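Local coordinates for genome polyprotein (Chicken sicinivirus JSY, PDB 6QWT) that probably copies the viral RNA genome, being the 3D polymerase (3Dpol), the RNA-dependent RNA polymerase portion of the polyprotein, at residues Val399-Pro402 with Glu403-Gln406; Glu160-Gly163 with Val164-Ala168. All blocks are in the same frame, centred on the assembly; numbering follows the deposited sequence.

Interaction 1 of 2, residues Val399-Pro402 with Glu403-Gln406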
# COMPACT_ATOMS: atom_id res chain seq x y z
N VAL A 399 -8.61 14.08 -8.48
CA VAL A 399 -9.88 14.43 -7.87
C VAL A 399 -10.35 13.23 -7.06
O VAL A 399 -10.90 12.27 -7.61
CB VAL A 399 -10.92 14.86 -8.91
CG1 VAL A 399 -12.21 15.31 -8.24
CG2 VAL A 399 -10.34 15.97 -9.79
N ILE A 400 -10.13 13.28 -5.75
CA ILE A 400 -10.51 12.18 -4.87
C ILE A 400 -12.02 12.21 -4.66
O ILE A 400 -12.67 13.25 -4.81
CB ILE A 400 -9.74 12.27 -3.53
CG1 ILE A 400 -9.75 10.93 -2.81
CG2 ILE A 400 -10.29 13.39 -2.65
CD1 ILE A 400 -8.61 10.77 -1.81
N SER A 401 -12.58 11.05 -4.33
CA SER A 401 -14.01 10.95 -4.08
C SER A 401 -14.40 11.87 -2.93
O SER A 401 -13.71 11.87 -1.89
CB SER A 401 -14.40 9.51 -3.77
OG SER A 401 -13.69 9.04 -2.64
N PRO A 402 -15.46 12.66 -3.06
CA PRO A 402 -15.83 13.59 -1.97
C PRO A 402 -16.10 12.89 -0.65
O PRO A 402 -15.92 13.50 0.41
CB PRO A 402 -17.09 14.28 -2.52
CG PRO A 402 -16.96 14.18 -4.00
CD PRO A 402 -16.30 12.85 -4.26
N GLU A 403 -16.51 11.61 -0.69
CA GLU A 403 -16.76 10.87 0.54
C GLU A 403 -15.52 10.78 1.40
O GLU A 403 -15.62 10.68 2.63
CB GLU A 403 -17.29 9.47 0.21
CG GLU A 403 -17.86 8.73 1.41
CD GLU A 403 -18.28 7.31 1.08
OE1 GLU A 403 -19.41 6.92 1.44
OE2 GLU A 403 -17.48 6.58 0.45
N THR A 404 -14.33 10.80 0.78
CA THR A 404 -13.09 10.74 1.54
C THR A 404 -13.00 11.87 2.56
O THR A 404 -12.91 11.63 3.77
CB THR A 404 -11.89 10.77 0.59
OG1 THR A 404 -11.90 9.59 -0.23
CG2 THR A 404 -10.59 10.83 1.37
N TYR A 405 -13.03 13.12 2.09
CA TYR A 405 -12.85 14.25 3.00
C TYR A 405 -14.14 14.71 3.67
O TYR A 405 -14.07 15.40 4.69
CB TYR A 405 -12.20 15.44 2.27
CG TYR A 405 -12.82 15.82 0.95
CD1 TYR A 405 -12.32 15.31 -0.25
CD2 TYR A 405 -13.88 16.72 0.89
CE1 TYR A 405 -12.87 15.67 -1.47
CE2 TYR A 405 -14.44 17.08 -0.33
CZ TYR A 405 -13.93 16.56 -1.51
OH TYR A 405 -14.48 16.91 -2.72
N GLN A 406 -15.30 14.33 3.13
CA GLN A 406 -16.55 14.63 3.83
C GLN A 406 -16.70 13.77 5.08
O GLN A 406 -17.18 14.25 6.12
CB GLN A 406 -17.74 14.42 2.89
CG GLN A 406 -17.91 15.52 1.85
CD GLN A 406 -18.94 15.18 0.79
OE1 GLN A 406 -19.36 14.03 0.67
NE2 GLN A 406 -19.34 16.17 0.02
O HOH W 1 -12.97 15.99 -4.93

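Interaction 2 of 2, residues Glu160-Gly163 with Val164-Ala168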
# COMPACT_ATOMS: atom_id res chain seq x y z
N GLU A 160 -9.49 2.30 11.71
CA GLU A 160 -9.72 3.20 10.58
C GLU A 160 -11.21 3.33 10.33
O GLU A 160 -12.01 2.50 10.77
CB GLU A 160 -9.02 2.69 9.31
CG GLU A 160 -9.81 1.60 8.59
CD GLU A 160 -8.99 0.87 7.54
OE1 GLU A 160 -9.16 -0.37 7.41
OE2 GLU A 160 -8.20 1.53 6.84
N LEU A 161 -11.58 4.38 9.60
CA LEU A 161 -12.97 4.55 9.18
C LEU A 161 -13.34 3.51 8.14
O LEU A 161 -12.56 3.20 7.23
CB LEU A 161 -13.19 5.96 8.61
CG LEU A 161 -13.22 7.15 9.57
CD1 LEU A 161 -13.54 8.43 8.81
CD2 LEU A 161 -14.20 6.93 10.71
N ARG A 162 -14.55 2.95 8.27
CA ARG A 162 -15.05 1.96 7.33
C ARG A 162 -16.51 2.27 7.02
O ARG A 162 -17.21 2.90 7.81
CB ARG A 162 -14.94 0.54 7.90
CG ARG A 162 -13.52 0.13 8.26
CD ARG A 162 -12.73 -0.26 7.04
NE ARG A 162 -12.92 -1.67 6.72
CZ ARG A 162 -12.65 -2.22 5.54
NH1 ARG A 162 -12.17 -1.47 4.55
NH2 ARG A 162 -12.86 -3.52 5.34
N GLY A 163 -16.95 1.83 5.84
CA GLY A 163 -18.36 1.94 5.51
C GLY A 163 -19.23 1.26 6.55
O GLY A 163 -18.85 0.27 7.16
N VAL A 164 -20.43 1.82 6.75
CA VAL A 164 -21.32 1.33 7.80
C VAL A 164 -21.71 -0.12 7.54
O VAL A 164 -22.03 -0.86 8.48
CB VAL A 164 -22.56 2.23 7.93
CG1 VAL A 164 -22.22 3.49 8.71
CG2 VAL A 164 -23.12 2.56 6.55
N ASP A 165 -21.70 -0.55 6.28
CA ASP A 165 -21.97 -1.95 5.98
C ASP A 165 -20.85 -2.85 6.49
O ASP A 165 -21.10 -3.91 7.07
CB ASP A 165 -22.17 -2.14 4.47
CG ASP A 165 -20.99 -1.64 3.64
OD1 ASP A 165 -20.47 -0.54 3.93
OD2 ASP A 165 -20.58 -2.36 2.70
N LYS A 166 -19.59 -2.42 6.29
CA LYS A 166 -18.46 -3.21 6.77
C LYS A 166 -18.37 -3.21 8.29
O LYS A 166 -17.87 -4.17 8.88
CB LYS A 166 -17.16 -2.68 6.15
CG LYS A 166 -17.21 -2.58 4.64
CD LYS A 166 -15.93 -3.10 4.00
CE LYS A 166 -15.78 -2.61 2.57
NZ LYS A 166 -14.47 -1.94 2.34
N VAL A 167 -18.85 -2.14 8.94
CA VAL A 167 -18.93 -2.13 10.40
C VAL A 167 -19.91 -3.19 10.88
O VAL A 167 -19.60 -4.00 11.76
CB VAL A 167 -19.31 -0.73 10.90
CG1 VAL A 167 -19.66 -0.77 12.38
CG2 VAL A 167 -18.18 0.25 10.65
N ALA A 168 -21.11 -3.21 10.30
CA ALA A 168 -22.14 -4.16 10.72
C ALA A 168 -21.71 -5.60 10.48
O ALA A 168 -22.16 -6.50 11.20
CB ALA A 168 -23.45 -3.87 9.98
O HOH W 2 -14.86 1.00 3.59

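Interaction 1 of 2, residues Val399-Pro402 with Glu403-Gln406
The turn leading from the second strand of a β-hairpin (strands 384-388 and 396-400) into helix 402-408 is closed by contacts of Ile400, Ser401 and Pro402 with Thr404, Tyr405 and Gln406. Two backbone bonds start the helix: Thr404 N gives its hydrogen to Ser401 O at 2.9 Å, and Gln406 N reaches Pro402 O at 2.9 Å. The hydroxyls add a third link, Ser401 OG and Thr404 OG1 sharing a hydrogen bond of 3.1 Å. Thr404 turns OG1 to the side of its own backbone N (chi1 -65°), while its CG2 rests on Ile400 CD1. The FLKR sequence leading into the hairpin identifies it as polymerase motif E, the primer grip between palm and thumb; Lys383 and Arg384 of that sequence pack against Ile400. Tyr405 holds CG between its backbone N and carbonyl carbon (chi1 49°), which folds the ring back over the turn. Pro402 lies against one face of the ring: its O stands 3.7 Å above the plane over the centre, and its CA makes a CH-π contact 4.0 Å from the centroid. Ile400 CG2 instead meets the ring edge, in plane, 3.6 Å from Tyr405 CE1. Also in the ring plane is a water that donates to Ile400 O at 2.8 Å and hydrogen-bonds to Tyr405 OH, tying the phenol to the strand end. The tyrosine continues into the thumb, touching Leu424 and Ala428 of helix 417-428 and meeting Trp439 edge-to-face. Glu403 directs its carboxylate away from the turn, where OE1 is hydrogen-bonded to Thr33 OG1.

Interaction 2 of 2, residues Glu160-Gly163 with Val164-Ala168
Strand 161-163 runs into helix 164-168 almost at a right angle, their axes set at 94° to each other and 5.1 Å apart at closest, with Gly163 at the N-cap position. Gly163 O receives the first full helical bond from Val167 N, at 3.0 Å. Val167 CG2 sits 3.6 Å from the same Gly163 O, and Lys166 CB approaches that oxygen from the next position back. Asp165 brings OD1 to 3.4 Å from Gly163 C, close against the backbone of the cap residue; its CG lies between the backbone N and the carbonyl carbon (chi1 57°), turning the carboxylate back toward the strand. The sequence KDELR just before the bend marks motif F of picornaviral polymerases, a basic element of the fingers which in relatives lines the nucleotide entry channel. Two basic side chains cross here. Lys166 passes obliquely over one face of the Arg162 guanidinium, its CD 3.4 Å above the plane and displaced toward the rim. Bends at chi2 and chi3 curl the arginine beneath it. Lys166 NZ ends 3.2 Å from Arg162 NH1, two donors with no hydrogen bond between them. A water accepts from both Lys166 NZ and Gly163 N, each at 3.2 Å, joining the lysine end to the strand. Arg162 NH2 is held separately by Lys171 O.

How the interactions relate
Along the chain interaction 2 comes first, in the fingers, and interaction 1 follows more than 200 residues later, where the palm hairpin passes into the thumb. Their centres nevertheless lie only about 16 Å apart, with nearest atoms about 6 Å from each other and no touch. Thr33 spans the interval: its backbone is hydrogen-bonded to Val164 and its hydroxyl to Glu403. Strand 34-36, which follows it, pairs antiparallel with strand 161-163, while Phe30 is touched by Gln406. The N-terminal region thus connects the two strand-to-helix turns, consistent with the fingers-to-thumb closure that gives picornaviral polymerases their encircled right-hand shape.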